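Soluble lytic murein transglycosylase (Pseudomonas aeruginosa, PDB 5OHU) cleaves the glycan strands of peptidoglycan as a lytic transglycosylase, with both exolytic and endolytic turnover of the murein polymer. Local coordinates at residues R192-A197 and L213-A218; G244-A249 and K274-R279; R532-P537 and Y557-H562. All coordinates share one frame; numbering follows the deposited sequence.

Contact 1 of 3, residues R192-A197 and L213-A218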
ATOM      1  N   ARG A 192       6.453  15.302 -11.438  1.00 27.69           N
ATOM      2  CA  ARG A 192       7.884  15.608 -11.400  1.00 27.56           C
ATOM      3  C   ARG A 192       8.637  14.962 -12.556  1.00 24.41           C
ATOM      4  O   ARG A 192       9.829  14.678 -12.440  1.00 28.28           O
ATOM      5  CB  ARG A 192       8.514  15.196 -10.064  1.00 26.03           C
ATOM      6  CG  ARG A 192       7.828  15.765  -8.841  1.00 29.34           C
ATOM      7  CD  ARG A 192       8.443  15.255  -7.546  1.00 35.42           C
ATOM      8  NE  ARG A 192       7.557  15.504  -6.409  1.00 41.19           N
ATOM      9  CZ  ARG A 192       7.724  16.479  -5.515  1.00 45.35           C
ATOM     10  NH1 ARG A 192       8.758  17.307  -5.609  1.00 47.19           N
ATOM     11  NH2 ARG A 192       6.851  16.626  -4.522  1.00 43.24           N
ATOM     12  N   ASN A 193       7.955  14.726 -13.684  1.00 24.37           N
ATOM     13  CA  ASN A 193       8.607  14.274 -14.915  1.00 22.30           C
ATOM     14  C   ASN A 193       8.861  15.487 -15.813  1.00 23.13           C
ATOM     15  O   ASN A 193       8.114  15.777 -16.750  1.00 23.02           O
ATOM     16  CB  ASN A 193       7.764  13.205 -15.599  1.00 34.38           C
ATOM     17  CG  ASN A 193       7.711  11.918 -14.798  1.00 51.42           C
ATOM     18  OD1 ASN A 193       8.693  11.537 -14.159  1.00 55.90           O
ATOM     19  ND2 ASN A 193       6.560  11.251 -14.810  1.00 50.92           N
ATOM     20  N   TYR A 194       9.960  16.197 -15.530  1.00 23.62           N
ATOM     21  CA  TYR A 194      10.171  17.501 -16.159  1.00 27.79           C
ATOM     22  C   TYR A 194      10.687  17.395 -17.584  1.00 31.34           C
ATOM     23  O   TYR A 194      10.444  18.300 -18.388  1.00 32.08           O
ATOM     24  CB  TYR A 194      11.115  18.360 -15.318  1.00 24.79           C
ATOM     25  CG  TYR A 194      10.653  18.491 -13.881  1.00 32.04           C
ATOM     26  CD1 TYR A 194       9.426  19.077 -13.580  1.00 33.36           C
ATOM     27  CD2 TYR A 194      11.435  18.026 -12.825  1.00 29.66           C
ATOM     28  CE1 TYR A 194       8.987  19.200 -12.258  1.00 33.09           C
ATOM     29  CE2 TYR A 194      11.004  18.143 -11.498  1.00 28.91           C
ATOM     30  CZ  TYR A 194       9.779  18.734 -11.225  1.00 32.22           C
ATOM     31  OH  TYR A 194       9.351  18.857  -9.920  1.00 23.89           O
ATOM     32  N   SER A 195      11.369  16.307 -17.931  1.00 27.58           N
ATOM     33  CA  SER A 195      11.799  16.140 -19.310  1.00 27.85           C
ATOM     34  C   SER A 195      10.586  15.998 -20.225  1.00 25.65           C
ATOM     35  O   SER A 195      10.471  16.683 -21.246  1.00 28.02           O
ATOM     36  CB  SER A 195      12.733  14.935 -19.415  1.00 37.92           C
ATOM     37  OG  SER A 195      13.110  14.701 -20.757  1.00 52.49           O
ATOM     38  N   LEU A 196       9.642  15.134 -19.845  1.00 20.15           N
ATOM     39  CA  LEU A 196       8.354  15.100 -20.521  1.00 18.43           C
ATOM     40  C   LEU A 196       7.704  16.483 -20.546  1.00 25.56           C
ATOM     41  O   LEU A 196       7.336  16.985 -21.613  1.00 27.12           O
ATOM     42  CB  LEU A 196       7.443  14.082 -19.835  1.00 13.26           C
ATOM     43  CG  LEU A 196       6.036  14.007 -20.439  1.00 19.03           C
ATOM     44  CD1 LEU A 196       6.058  13.779 -21.924  1.00 13.41           C
ATOM     45  CD2 LEU A 196       5.168  12.973 -19.727  1.00 26.51           C
ATOM     46  N   ALA A 197       7.568  17.120 -19.375  1.00 20.88           N
ATOM     47  CA  ALA A 197       6.870  18.406 -19.294  1.00 17.99           C
ATOM     48  C   ALA A 197       7.518  19.448 -20.198  1.00 18.28           C
ATOM     49  O   ALA A 197       6.824  20.201 -20.895  1.00 22.66           O
ATOM     50  CB  ALA A 197       6.839  18.896 -17.842  1.00 16.64           C
ATOM     51  N   LEU A 213       7.222  28.389 -17.575  1.00 19.37           N
ATOM     52  CA  LEU A 213       7.010  28.894 -16.229  1.00 18.82           C
ATOM     53  C   LEU A 213       6.433  27.814 -15.342  1.00 22.39           C
ATOM     54  O   LEU A 213       6.794  27.702 -14.160  1.00 26.15           O
ATOM     55  CB  LEU A 213       6.078  30.102 -16.285  1.00 22.67           C
ATOM     56  CG  LEU A 213       6.259  31.222 -15.280  1.00 24.74           C
ATOM     57  CD1 LEU A 213       7.756  31.556 -15.155  1.00 20.71           C
ATOM     58  CD2 LEU A 213       5.459  32.447 -15.757  1.00 18.17           C
ATOM     59  N   MET A 214       5.521  27.011 -15.890  1.00 16.32           N
ATOM     60  CA  MET A 214       4.988  25.899 -15.120  0.58 18.14           C
ATOM     61  C   MET A 214       6.106  24.969 -14.668  1.00 18.42           C
ATOM     62  O   MET A 214       6.164  24.587 -13.495  1.00 15.28           O
ATOM     63  CB  MET A 214       3.943  25.139 -15.931  0.58 23.15           C
ATOM     64  CG  MET A 214       3.390  23.928 -15.199  0.58 22.07           C
ATOM     65  SD  MET A 214       1.811  23.399 -15.879  0.58 26.93           S
ATOM     66  CE  MET A 214       0.709  24.613 -15.157  0.58 29.08           C
ATOM     67  N   VAL A 215       7.016  24.618 -15.578  1.00 15.06           N
ATOM     68  CA  VAL A 215       8.089  23.693 -15.215  1.00 16.37           C
ATOM     69  C   VAL A 215       8.980  24.305 -14.135  1.00 16.16           C
ATOM     70  O   VAL A 215       9.307  23.657 -13.137  1.00 20.50           O
ATOM     71  CB  VAL A 215       8.895  23.278 -16.463  1.00 16.11           C
ATOM     72  CG1 VAL A 215      10.093  22.396 -16.059  1.00 15.80           C
ATOM     73  CG2 VAL A 215       7.988  22.555 -17.482  1.00 13.54           C
ATOM     74  N   SER A 216       9.386  25.564 -14.322  1.00 16.44           N
ATOM     75  CA  SER A 216      10.239  26.242 -13.346  1.00 13.82           C
ATOM     76  C   SER A 216       9.583  26.317 -11.971  1.00 13.92           C
ATOM     77  O   SER A 216      10.235  26.083 -10.949  1.00 14.83           O
ATOM     78  CB  SER A 216      10.576  27.644 -13.839  1.00 16.27           C
ATOM     79  OG  SER A 216      11.441  28.288 -12.912  1.00 27.48           O
ATOM     80  N   VAL A 217       8.292  26.638 -11.932  1.00 13.37           N
ATOM     81  CA  VAL A 217       7.586  26.734 -10.661  1.00 13.15           C
ATOM     82  C   VAL A 217       7.426  25.355 -10.035  1.00 12.84           C
ATOM     83  O   VAL A 217       7.504  25.204  -8.812  1.00 17.49           O
ATOM     84  CB  VAL A 217       6.229  27.435 -10.872  1.00 13.21           C
ATOM     85  CG1 VAL A 217       5.304  27.244  -9.678  1.00 12.96           C
ATOM     86  CG2 VAL A 217       6.448  28.915 -11.169  1.00 15.30           C
ATOM     87  N   ALA A 218       7.178  24.327 -10.852  1.00 14.65           N
ATOM     88  CA  ALA A 218       7.072  22.985 -10.286  1.00 13.39           C
ATOM     89  C   ALA A 218       8.387  22.573  -9.640  1.00 13.50           C
ATOM     90  O   ALA A 218       8.393  21.922  -8.591  1.00 15.27           O
ATOM     91  CB  ALA A 218       6.652  21.973 -11.356  1.00 21.24           C
TER
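With CG of Y194 anti to its carbonyl carbon (chi1 -54°), the phenol ring reaches out to V215 and A218, while V215 sets CG1 anti to the backbone N (chi1 175°), which points its two methyl groups at different neighbours. CG1 takes the ring, 4.2 Å from Y194 CD1, and CG2 reaches CB of A197 at 3.9 Å, one helical turn further on. The aromatic and the valine slide past one another in opposite directions, and CE1 of Y194 lies 3.7 Å from CB of A218. Both aliphatic groups approach the ring obliquely. The backbone O of R192 stands 3.7 Å above one ring face, near the rim. Y194 OH lies 3.5 Å from A218 O, and beyond the two segments it has a weak hydrogen bond with R247 NH1 on helix 235-251. R192 ends the preceding helix in a Schellman motif, and N193, at the N-cap position, starts the next. A197 also packs on L185 and A188 of helix 178-190. Helices 194-201 and 208-219 thus pair as an antiparallel hairpin through small aliphatic side chains and one tyrosine, as expected of the ring-shaped all-helical superhelix of Slt70-like transglycosylases.

Contact 2 of 3, residues G244-A249 and K274-R279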
ATOM      1  N   GLY A 244       2.015  25.473  -8.249  1.00 12.41           N
ATOM      2  CA  GLY A 244       3.074  25.834  -7.321  1.00 12.40           C
ATOM      3  C   GLY A 244       2.606  25.879  -5.878  1.00 12.18           C
ATOM      4  O   GLY A 244       3.311  25.429  -4.974  1.00 14.81           O
ATOM      5  N   LEU A 245       1.401  26.394  -5.637  1.00 23.17           N
ATOM      6  CA  LEU A 245       0.927  26.431  -4.256  1.00 21.73           C
ATOM      7  C   LEU A 245       0.666  25.036  -3.717  1.00 17.85           C
ATOM      8  O   LEU A 245       0.935  24.763  -2.543  1.00 15.48           O
ATOM      9  CB  LEU A 245      -0.323  27.291  -4.115  1.00 12.22           C
ATOM     10  CG  LEU A 245      -0.100  28.750  -4.470  1.00 12.52           C
ATOM     11  CD1 LEU A 245      -1.410  29.443  -4.803  1.00 17.23           C
ATOM     12  CD2 LEU A 245       0.593  29.404  -3.309  1.00 12.48           C
ATOM     13  N   ARG A 246       0.152  24.138  -4.558  1.00 18.29           N
ATOM     14  CA  ARG A 246      -0.063  22.761  -4.109  1.00 18.83           C
ATOM     15  C   ARG A 246       1.260  22.084  -3.799  1.00 23.09           C
ATOM     16  O   ARG A 246       1.378  21.349  -2.810  1.00 30.44           O
ATOM     17  CB  ARG A 246      -0.839  21.967  -5.166  1.00 22.93           C
ATOM     18  CG  ARG A 246      -2.335  21.849  -4.847  1.00 34.00           C
ATOM     19  CD  ARG A 246      -3.209  22.199  -6.027  1.00 43.97           C
ATOM     20  NE  ARG A 246      -2.741  21.581  -7.266  1.00 57.32           N
ATOM     21  CZ  ARG A 246      -2.961  22.074  -8.484  1.00 64.35           C
ATOM     22  NH1 ARG A 246      -3.650  23.205  -8.637  1.00 65.83           N
ATOM     23  NH2 ARG A 246      -2.480  21.430  -9.541  1.00 59.42           N
ATOM     24  N   ARG A 247       2.267  22.319  -4.637  1.00 18.69           N
ATOM     25  CA  ARG A 247       3.593  21.776  -4.371  1.00 15.59           C
ATOM     26  C   ARG A 247       4.165  22.389  -3.100  1.00 23.40           C
ATOM     27  O   ARG A 247       4.600  21.672  -2.190  1.00 20.15           O
ATOM     28  CB  ARG A 247       4.496  22.038  -5.584  1.00 16.55           C
ATOM     29  CG  ARG A 247       5.963  21.612  -5.450  1.00 23.79           C
ATOM     30  CD  ARG A 247       6.197  20.093  -5.495  1.00 26.26           C
ATOM     31  NE  ARG A 247       5.364  19.377  -6.465  1.00 28.02           N
ATOM     32  CZ  ARG A 247       5.710  19.146  -7.732  1.00 31.69           C
ATOM     33  NH1 ARG A 247       6.863  19.591  -8.204  1.00 26.58           N
ATOM     34  NH2 ARG A 247       4.901  18.456  -8.531  1.00 32.66           N
ATOM     35  N   LEU A 248       4.119  23.720  -2.999  1.00 22.36           N
ATOM     36  CA  LEU A 248       4.683  24.413  -1.846  1.00 17.17           C
ATOM     37  C   LEU A 248       4.024  23.985  -0.547  1.00 15.04           C
ATOM     38  O   LEU A 248       4.669  23.983   0.514  1.00 16.95           O
ATOM     39  CB  LEU A 248       4.526  25.926  -2.041  1.00 13.36           C
ATOM     40  CG  LEU A 248       5.214  26.892  -1.088  1.00 15.54           C
ATOM     41  CD1 LEU A 248       6.731  26.696  -1.136  1.00 13.40           C
ATOM     42  CD2 LEU A 248       4.821  28.333  -1.457  1.00 17.89           C
ATOM     43  N   ALA A 249       2.738  23.644  -0.596  1.00 12.94           N
ATOM     44  CA  ALA A 249       2.044  23.242   0.621  1.00 21.51           C
ATOM     45  C   ALA A 249       2.665  22.011   1.272  1.00 24.45           C
ATOM     46  O   ALA A 249       2.508  21.821   2.477  1.00 23.69           O
ATOM     47  CB  ALA A 249       0.575  22.970   0.317  1.00 15.09           C
ATOM     48  N   LYS A 274      -9.346  26.212  -6.864  1.00 20.89           N
ATOM     49  CA  LYS A 274      -9.325  26.845  -5.553  1.00 21.40           C
ATOM     50  C   LYS A 274      -9.647  25.842  -4.447  1.00 25.24           C
ATOM     51  O   LYS A 274      -8.999  25.844  -3.399  1.00 27.11           O
ATOM     52  CB  LYS A 274     -10.296  28.020  -5.515  1.00 34.24           C
ATOM     53  CG  LYS A 274      -9.979  29.028  -4.433  1.00 37.13           C
ATOM     54  CD  LYS A 274     -10.992  30.163  -4.435  1.00 57.59           C
ATOM     55  CE  LYS A 274     -11.093  30.831  -5.802  1.00 66.31           C
ATOM     56  NZ  LYS A 274     -12.045  31.980  -5.801  1.00 70.72           N
ATOM     57  N   VAL A 275     -10.628  24.963  -4.667  1.00 27.18           N
ATOM     58  CA  VAL A 275     -10.934  23.947  -3.663  1.00 26.83           C
ATOM     59  C   VAL A 275      -9.760  22.993  -3.498  1.00 21.11           C
ATOM     60  O   VAL A 275      -9.407  22.615  -2.380  1.00 27.40           O
ATOM     61  CB  VAL A 275     -12.229  23.194  -4.023  1.00 31.78           C
ATOM     62  CG1 VAL A 275     -12.215  21.813  -3.425  1.00 23.11           C
ATOM     63  CG2 VAL A 275     -13.433  23.956  -3.503  1.00 41.45           C
ATOM     64  N   ALA A 276      -9.128  22.600  -4.599  1.00 18.89           N
ATOM     65  CA  ALA A 276      -7.989  21.696  -4.503  1.00 17.10           C
ATOM     66  C   ALA A 276      -6.846  22.345  -3.740  1.00 27.71           C
ATOM     67  O   ALA A 276      -6.254  21.728  -2.848  1.00 29.00           O
ATOM     68  CB  ALA A 276      -7.518  21.275  -5.900  1.00 15.75           C
ATOM     69  N   ILE A 277      -6.514  23.594  -4.088  1.00 22.86           N
ATOM     70  CA  ILE A 277      -5.450  24.301  -3.384  1.00 17.05           C
ATOM     71  C   ILE A 277      -5.756  24.360  -1.894  1.00 20.47           C
ATOM     72  O   ILE A 277      -4.932  23.975  -1.050  1.00 19.25           O
ATOM     73  CB  ILE A 277      -5.267  25.711  -3.966  1.00 20.44           C
ATOM     74  CG1 ILE A 277      -4.876  25.628  -5.440  1.00 31.89           C
ATOM     75  CG2 ILE A 277      -4.208  26.445  -3.187  1.00 18.41           C
ATOM     76  CD1 ILE A 277      -4.897  26.996  -6.148  1.00 34.49           C
ATOM     77  N   ALA A 278      -6.956  24.838  -1.558  1.00 12.08           N
ATOM     78  CA  ALA A 278      -7.343  25.017  -0.166  1.00 13.40           C
ATOM     79  C   ALA A 278      -7.281  23.703   0.596  1.00 23.26           C
ATOM     80  O   ALA A 278      -6.809  23.657   1.738  1.00 20.69           O
ATOM     81  CB  ALA A 278      -8.751  25.607  -0.090  1.00 14.19           C
ATOM     82  N   ARG A 279      -7.741  22.619  -0.024  1.00 25.72           N
ATOM     83  CA  ARG A 279      -7.735  21.341   0.674  1.00 26.62           C
ATOM     84  C   ARG A 279      -6.315  20.831   0.888  1.00 18.61           C
ATOM     85  O   ARG A 279      -5.996  20.324   1.971  1.00 21.12           O
ATOM     86  CB  ARG A 279      -8.605  20.331  -0.074  1.00 26.68           C
ATOM     87  CG  ARG A 279     -10.108  20.658   0.059  1.00 28.25           C
ATOM     88  CD  ARG A 279     -11.015  19.546  -0.517  1.00 30.39           C
ATOM     89  NE  ARG A 279     -12.409  19.973  -0.667  1.00 37.09           N
ATOM     90  CZ  ARG A 279     -13.328  19.297  -1.356  1.00 39.73           C
ATOM     91  NH1 ARG A 279     -13.000  18.163  -1.962  1.00 45.67           N
ATOM     92  NH2 ARG A 279     -14.570  19.758  -1.455  1.00 26.72           N
TER
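R246 and I277 carry this meeting of two helices; the axes of segments 244-249 and 274-279 come within 9.3 Å, at 13° between their N-to-C directions. The arginine's chi1 of -100° lies well off a staggered value, and further bends at chi2 and chi3 fold the chain across the neighbouring helix, bringing CD onto I277, the two side chains crossing at about a right angle. R246 CD is 3.9 Å from I277 CG1 and 4.4 Å from A276 CB. The guanidinium follows, with I277 CG1 at its edge, near its plane. I277 has CG1 anti to its carbonyl carbon, which turns this branch to the arginine and sends the other branch to L245, where I277 CG2 meets L245 CB at 4.1 Å. Outside the two segments, L245 packs on L259 and I277 on L260, both of helix 253-263. Near-parallel segments with helix 253-263 between them in the chain are consistent with the stacked helices of an alpha-superhelix. A249 O and S284 OG form a hydrogen bond between the same two helices, but between 244-249 and 274-279 the contact is van der Waals: the arginine serves as a hydrocarbon arm towards I277 and A276, also packing on E280 of helix 271-287, while its charge probably finds its main compensation in the salt bridge from NH2 to E190, at the end of helix 178-190.

Contact 3 of 3, residues R532-P537 and Y557-H562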
ATOM      1  N   ARG A 532      28.139  -3.639  17.095  1.00 32.34           N
ATOM      2  CA  ARG A 532      29.298  -3.068  17.772  1.00 36.90           C
ATOM      3  C   ARG A 532      28.922  -2.523  19.142  1.00 26.80           C
ATOM      4  O   ARG A 532      29.697  -2.645  20.093  1.00 30.22           O
ATOM      5  CB  ARG A 532      29.947  -1.981  16.915  1.00 43.68           C
ATOM      6  CG  ARG A 532      30.453  -2.470  15.566  1.00 54.93           C
ATOM      7  CD  ARG A 532      31.312  -1.415  14.884  1.00 67.63           C
ATOM      8  NE  ARG A 532      31.109  -1.421  13.432  1.00 75.75           N
ATOM      9  CZ  ARG A 532      30.251  -0.633  12.786  1.00 77.60           C
ATOM     10  NH1 ARG A 532      29.517   0.234  13.472  1.00 78.50           N
ATOM     11  NH2 ARG A 532      30.130  -0.718  11.462  1.00 75.44           N
ATOM     12  N   LYS A 533      27.730  -1.933  19.264  1.00 25.93           N
ATOM     13  CA  LYS A 533      27.327  -1.318  20.522  1.00 21.01           C
ATOM     14  C   LYS A 533      27.198  -2.358  21.628  1.00 22.61           C
ATOM     15  O   LYS A 533      27.591  -2.111  22.771  1.00 23.92           O
ATOM     16  CB  LYS A 533      26.007  -0.568  20.333  1.00 23.40           C
ATOM     17  CG  LYS A 533      25.707   0.445  21.420  1.00 31.00           C
ATOM     18  CD  LYS A 533      26.888   1.397  21.570  1.00 39.00           C
ATOM     19  CE  LYS A 533      26.452   2.782  21.995  1.00 44.12           C
ATOM     20  NZ  LYS A 533      25.504   3.381  21.040  1.00 49.24           N
ATOM     21  N   PHE A 534      26.659  -3.532  21.311  1.00 30.17           N
ATOM     22  CA  PHE A 534      26.393  -4.533  22.334  1.00 27.72           C
ATOM     23  C   PHE A 534      27.457  -5.612  22.430  1.00 20.13           C
ATOM     24  O   PHE A 534      27.404  -6.414  23.362  1.00 30.02           O
ATOM     25  CB  PHE A 534      25.041  -5.205  22.088  1.00 24.92           C
ATOM     26  CG  PHE A 534      23.867  -4.327  22.388  1.00 21.60           C
ATOM     27  CD1 PHE A 534      23.439  -3.379  21.465  1.00 17.77           C
ATOM     28  CD2 PHE A 534      23.200  -4.438  23.601  1.00 18.17           C
ATOM     29  CE1 PHE A 534      22.348  -2.562  21.730  1.00 17.13           C
ATOM     30  CE2 PHE A 534      22.106  -3.630  23.885  1.00 21.38           C
ATOM     31  CZ  PHE A 534      21.672  -2.691  22.942  1.00 23.55           C
ATOM     32  N   GLY A 535      28.410  -5.665  21.506  1.00 24.18           N
ATOM     33  CA  GLY A 535      29.315  -6.797  21.481  1.00 23.92           C
ATOM     34  C   GLY A 535      28.669  -8.088  21.013  1.00 33.28           C
ATOM     35  O   GLY A 535      29.124  -9.170  21.390  1.00 37.20           O
ATOM     36  N   ILE A 536      27.625  -8.001  20.204  1.00 30.61           N
ATOM     37  CA  ILE A 536      26.948  -9.173  19.648  1.00 33.01           C
ATOM     38  C   ILE A 536      27.592  -9.504  18.305  1.00 32.85           C
ATOM     39  O   ILE A 536      27.548  -8.650  17.398  1.00 31.96           O
ATOM     40  CB  ILE A 536      25.447  -8.934  19.496  1.00 32.53           C
ATOM     41  CG1 ILE A 536      24.797  -8.684  20.855  1.00 30.14           C
ATOM     42  CG2 ILE A 536      24.782 -10.106  18.776  1.00 26.59           C
ATOM     43  CD1 ILE A 536      23.361  -8.225  20.749  1.00 31.51           C
ATOM     44  N   PRO A 537      28.153 -10.691  18.118  1.00 35.78           N
ATOM     45  CA  PRO A 537      28.866 -10.997  16.871  1.00 35.88           C
ATOM     46  C   PRO A 537      27.942 -11.012  15.663  1.00 41.01           C
ATOM     47  O   PRO A 537      26.842 -11.566  15.709  1.00 44.80           O
ATOM     48  CB  PRO A 537      29.451 -12.393  17.125  1.00 33.94           C
ATOM     49  CG  PRO A 537      29.500 -12.529  18.623  1.00 33.94           C
ATOM     50  CD  PRO A 537      28.292 -11.771  19.114  1.00 36.40           C
ATOM     51  N   TYR A 557      18.520  -3.623  19.282  1.00 19.49           N
ATOM     52  CA  TYR A 557      18.153  -2.333  18.701  1.00 16.01           C
ATOM     53  C   TYR A 557      16.817  -1.838  19.250  1.00 20.06           C
ATOM     54  O   TYR A 557      16.684  -0.667  19.626  1.00 20.69           O
ATOM     55  CB  TYR A 557      18.098  -2.431  17.175  1.00 22.17           C
ATOM     56  CG  TYR A 557      17.590  -1.146  16.579  1.00 23.40           C
ATOM     57  CD1 TYR A 557      18.427  -0.035  16.492  1.00 22.41           C
ATOM     58  CD2 TYR A 557      16.285  -1.038  16.121  1.00 24.21           C
ATOM     59  CE1 TYR A 557      17.977   1.150  15.965  1.00 28.41           C
ATOM     60  CE2 TYR A 557      15.817   0.145  15.593  1.00 28.48           C
ATOM     61  CZ  TYR A 557      16.670   1.236  15.518  1.00 33.20           C
ATOM     62  OH  TYR A 557      16.221   2.425  15.006  1.00 34.95           O
ATOM     63  N   LEU A 558      15.828  -2.726  19.331  1.00 18.83           N
ATOM     64  CA  LEU A 558      14.528  -2.360  19.883  1.00 19.80           C
ATOM     65  C   LEU A 558      14.655  -1.838  21.315  1.00 26.39           C
ATOM     66  O   LEU A 558      13.937  -0.911  21.714  1.00 16.99           O
ATOM     67  CB  LEU A 558      13.599  -3.571  19.819  1.00 17.69           C
ATOM     68  CG  LEU A 558      12.140  -3.418  20.242  1.00 24.47           C
ATOM     69  CD1 LEU A 558      11.449  -2.318  19.454  1.00 14.40           C
ATOM     70  CD2 LEU A 558      11.426  -4.745  20.056  1.00 18.50           C
ATOM     71  N   SER A 559      15.579  -2.399  22.099  1.00 15.28           N
ATOM     72  CA  SER A 559      15.726  -1.922  23.469  1.00 17.60           C
ATOM     73  C   SER A 559      16.364  -0.539  23.515  1.00 19.38           C
ATOM     74  O   SER A 559      16.086   0.228  24.441  1.00 22.74           O
ATOM     75  CB  SER A 559      16.534  -2.922  24.298  1.00 15.74           C
ATOM     76  OG  SER A 559      17.913  -2.807  24.012  1.00 19.98           O
ATOM     77  N   GLN A 560      17.217  -0.211  22.538  1.00 22.73           N
ATOM     78  CA  GLN A 560      17.767   1.143  22.432  1.00 22.15           C
ATOM     79  C   GLN A 560      16.675   2.168  22.137  1.00 17.38           C
ATOM     80  O   GLN A 560      16.612   3.230  22.761  1.00 20.38           O
ATOM     81  CB  GLN A 560      18.831   1.199  21.334  1.00 18.25           C
ATOM     82  CG  GLN A 560      20.203   0.713  21.758  1.00 31.82           C
ATOM     83  CD  GLN A 560      21.234   0.825  20.636  1.00 43.96           C
ATOM     84  OE1 GLN A 560      20.999   0.397  19.501  1.00 37.76           O
ATOM     85  NE2 GLN A 560      22.381   1.419  20.953  1.00 52.18           N
ATOM     86  N   VAL A 561      15.834   1.891  21.147  1.00 18.82           N
ATOM     87  CA  VAL A 561      14.740   2.813  20.872  1.00 18.79           C
ATOM     88  C   VAL A 561      13.839   2.911  22.100  1.00 22.99           C
ATOM     89  O   VAL A 561      13.370   3.993  22.468  1.00 14.24           O
ATOM     90  CB  VAL A 561      13.977   2.364  19.615  1.00 21.79           C
ATOM     91  CG1 VAL A 561      12.922   3.349  19.289  1.00 28.77           C
ATOM     92  CG2 VAL A 561      14.933   2.261  18.433  1.00 27.85           C
ATOM     93  N   HIS A 562      13.662   1.792  22.797  1.00 22.54           N
ATOM     94  CA  HIS A 562      12.811   1.751  23.977  1.00 19.20           C
ATOM     95  C   HIS A 562      13.343   2.670  25.079  1.00 24.33           C
ATOM     96  O   HIS A 562      12.595   3.486  25.637  1.00 16.51           O
ATOM     97  CB  HIS A 562      12.711   0.292  24.437  1.00 15.46           C
ATOM     98  CG  HIS A 562      11.840   0.059  25.628  1.00 19.14           C
ATOM     99  ND1 HIS A 562      12.347  -0.368  26.835  1.00 23.19           N
ATOM    100  CD2 HIS A 562      10.495   0.104  25.788  1.00 22.89           C
ATOM    101  CE1 HIS A 562      11.362  -0.550  27.698  1.00 14.24           C
ATOM    102  NE2 HIS A 562      10.225  -0.282  27.084  1.00 20.24           N
TER
HETATM  103  O   HOH W   1      23.858   2.418  18.289  1.00 45.18           O
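Van der Waals contact is made by F534, whose ring edge meets the side chain of Q560. The two slide past each other in opposite directions, F534 CE1 lying 3.7 Å from Q560 CD and F534 CZ 3.9 Å from Q560 CG. Q560 is extended beyond CG, with that carbon anti to its carbonyl carbon (chi1 -82°), and this stretched form carries the amide along the ring's rim. Ring and amide planes stand 75° apart. Polar atoms also come up to the ring: Q560 OE1 sits at the edge, in the ring plane, 3.9 Å from F534 CE1, consistent with a mild attraction to the weakly positive ring hydrogens. S559 OG approaches F534 CZ obliquely at 3.9 Å, yet its hydrogen bond runs to A556 O in the preceding turn of its own helix.

The remaining link is between lysine and amide. K533 places CG anti to its backbone N (chi1 -162°) and bends at each later torsion, and its chain runs obliquely to that of Q560, with K533 CG 3.5 Å from Q560 NE2. The two nitrogens are both donors, and a water accepts from each of them: a bond of 3.2 Å from Q560 NE2 and a weak one from K533 NZ. Beside this surface patch, R489 touches both F534 and S559, and T530 packs on Q560. The contact ties the end of helix 524-534 to the C-terminal third of helix 547-564 within the predominantly helical, lysozyme-like SLT domain.

In the fold
Contacts 1 and 2 adjoin along the helical superhelix, with centres about 17 Å apart, whereas contact 3 lies at the surface of the SLT domain, its centre about 45 and 44 Å from theirs. No helix is shared, but helices 208-219 and 235-251 follow each other in the chain and touch directly, V217 CG1 reaching G244 CA at 3.5 Å. R247 of contact 2 reaches back to contact 1, its NH1 2.8 Å from A218 O. Burial falls from contact 1, through the partly buried contact 2, to contact 3. Chemistry changes accordingly: tyrosine against small aliphatic groups, then an arginine methylene against isoleucine, its charge paired elsewhere, and finally an amide, a lysine and a bridging water around a phenylalanine.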